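Local structure of protein transport protein SEC16 (Saccharomyces cerevisiae, 3MZK) at residues 62-67 with 79-83. The protein takes part in initiating assembly of the COPII coat for transport vesicles from the endoplasmic reticulum and in cargo selection, and is also involved in autophagy. Residues are numbered along the deposited sequence; the frame is centred on the assembly and turned at random.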
loop_
_atom_site.group_PDB
_atom_site.type_symbol
_atom_site.label_atom_id
_atom_site.label_comp_id
_atom_site.label_asym_id
_atom_site.label_seq_id
_atom_site.Cartn_x
_atom_site.Cartn_y
_atom_site.Cartn_z
ATOM N N MET B 62 16.446 -8.171 44.944
ATOM C CA MET B 62 16.080 -8.079 43.533
ATOM C C MET B 62 16.983 -8.939 42.652
ATOM O O MET B 62 16.527 -9.897 42.036
ATOM C CB MET B 62 16.120 -6.622 43.065
ATOM C CG MET B 62 15.305 -6.345 41.805
ATOM S SD MET B 62 15.570 -4.690 41.127
ATOM C CE MET B 62 15.223 -3.676 42.562
ATOM N N LEU B 63 18.264 -8.592 42.595
ATOM C CA LEU B 63 19.229 -9.357 41.806
ATOM C C LEU B 63 19.328 -10.820 42.230
ATOM O O LEU B 63 19.601 -11.688 41.402
ATOM C CB LEU B 63 20.617 -8.721 41.876
ATOM C CG LEU B 63 20.786 -7.360 41.207
ATOM C CD1 LEU B 63 22.150 -6.785 41.530
ATOM C CD2 LEU B 63 20.587 -7.467 39.702
ATOM N N LYS B 64 19.117 -11.090 43.516
ATOM C CA LYS B 64 19.260 -12.444 44.052
ATOM C C LYS B 64 18.111 -13.358 43.646
ATOM O O LYS B 64 18.303 -14.554 43.443
ATOM C CB LYS B 64 19.387 -12.421 45.579
ATOM N N SER B 65 16.919 -12.786 43.522
ATOM C CA SER B 65 15.719 -13.574 43.261
ATOM C C SER B 65 15.442 -13.760 41.768
ATOM O O SER B 65 14.768 -14.711 41.372
ATOM C CB SER B 65 14.509 -12.929 43.940
ATOM O OG SER B 65 14.321 -11.595 43.493
ATOM N N PHE B 66 15.960 -12.847 40.950
ATOM C CA PHE B 66 15.759 -12.892 39.502
ATOM C C PHE B 66 16.088 -14.276 38.952
ATOM O O PHE B 66 17.153 -14.825 39.239
ATOM C CB PHE B 66 16.620 -11.824 38.820
ATOM C CG PHE B 66 16.325 -11.638 37.358
ATOM C CD1 PHE B 66 15.092 -11.167 36.940
ATOM C CD2 PHE B 66 17.290 -11.909 36.401
ATOM C CE1 PHE B 66 14.820 -10.985 35.590
ATOM C CE2 PHE B 66 17.023 -11.727 35.053
ATOM C CZ PHE B 66 15.785 -11.266 34.648
ATOM N N PRO B 67 15.162 -14.847 38.164
ATOM C CA PRO B 67 15.242 -16.206 37.614
ATOM C C PRO B 67 16.393 -16.397 36.632
ATOM O O PRO B 67 16.160 -16.385 35.426
ATOM C CB PRO B 67 13.906 -16.368 36.878
ATOM C CG PRO B 67 12.997 -15.370 37.500
ATOM C CD PRO B 67 13.874 -14.207 37.847
ATOM N N ASP B 79 8.443 -18.967 36.364
ATOM C CA ASP B 79 9.240 -18.297 37.374
ATOM C C ASP B 79 9.290 -16.798 37.124
ATOM O O ASP B 79 9.197 -16.000 38.057
ATOM C CB ASP B 79 10.652 -18.882 37.380
ATOM C CG ASP B 79 10.661 -20.381 37.134
ATOM O OD1 ASP B 79 9.768 -21.078 37.661
ATOM O OD2 ASP B 79 11.553 -20.861 36.401
ATOM N N LEU B 80 9.421 -16.415 35.859
ATOM C CA LEU B 80 9.580 -15.009 35.518
ATOM C C LEU B 80 8.307 -14.205 35.762
ATOM O O LEU B 80 8.339 -13.179 36.441
ATOM C CB LEU B 80 10.046 -14.848 34.072
ATOM C CG LEU B 80 10.241 -13.402 33.618
ATOM C CD1 LEU B 80 11.117 -12.649 34.595
ATOM C CD2 LEU B 80 10.829 -13.355 32.224
ATOM N N THR B 81 7.190 -14.669 35.211
ATOM C CA THR B 81 5.922 -13.967 35.374
ATOM C C THR B 81 5.569 -13.792 36.847
ATOM O O THR B 81 5.072 -12.743 37.253
ATOM C CB THR B 81 4.753 -14.681 34.660
ATOM O OG1 THR B 81 5.193 -15.203 33.400
ATOM C CG2 THR B 81 3.608 -13.703 34.424
ATOM N N LYS B 82 5.828 -14.826 37.642
ATOM C CA LYS B 82 5.574 -14.765 39.076
ATOM C C LYS B 82 6.558 -13.818 39.761
ATOM O O LYS B 82 6.179 -13.044 40.641
ATOM C CB LYS B 82 5.661 -16.162 39.698
ATOM C CG LYS B 82 5.180 -16.226 41.139
ATOM C CD LYS B 82 5.620 -17.515 41.819
ATOM C CE LYS B 82 5.067 -18.746 41.113
ATOM N NZ LYS B 82 5.555 -20.012 41.733
ATOM N N TRP B 83 7.821 -13.882 39.349
ATOM C CA TRP B 83 8.854 -13.029 39.926
ATOM C C TRP B 83 8.543 -11.549 39.730
ATOM O O TRP B 83 8.787 -10.735 40.617
ATOM C CB TRP B 83 10.224 -13.366 39.336
ATOM C CG TRP B 83 11.326 -12.493 39.854
ATOM C CD1 TRP B 83 12.125 -12.735 40.932
ATOM C CD2 TRP B 83 11.746 -11.235 39.316
ATOM N NE1 TRP B 83 13.019 -11.706 41.098
ATOM C CE2 TRP B 83 12.807 -10.773 40.120
ATOM C CE3 TRP B 83 11.330 -10.456 38.233
ATOM C CZ2 TRP B 83 13.456 -9.566 39.873
ATOM C CZ3 TRP B 83 11.976 -9.259 37.990
ATOM C CH2 TRP B 83 13.028 -8.825 38.808
#
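The indole of Trp83 reaches from helix 77-94 to the end of the short helix 61-65, where Phe66 and Pro67 lie beneath one of its faces. Phe66 meets that face edge-on: its ring stands at 75° to the six-membered ring, with the centroids 5.0 Å apart. With CG anti to the backbone N (chi1 -171°), the phenyl is carried under the benzo part of the indole, while Phe66 CA makes a CH-pi contact with the five-membered ring. Pro67 adds a second such contact, its CD standing 3.8 Å from the five-membered ring centroid. Ser65 comes instead to the indole edge, where Trp83 NE1 donates a 2.7 Å hydrogen bond to Ser65 OG, nearly in the ring plane. Next to the indole, Leu80 CD1 lies 4.2 Å from Phe66 CE1, and Leu334 of helix 330-344 also touches Phe66. A leucine in place of Trp83 would probably leave Ser65 OG without this donor and open a gap over Phe66 and Pro67. The contact thus joins the C-terminal end of helix 61-65 and the turn after it to helix 77-94, mainly through apolar and CH-pi packing on one indole face, while the single polar bond at the edge satisfies the indole N-H and is likely, together with that packing, to restrict rotation of the ring.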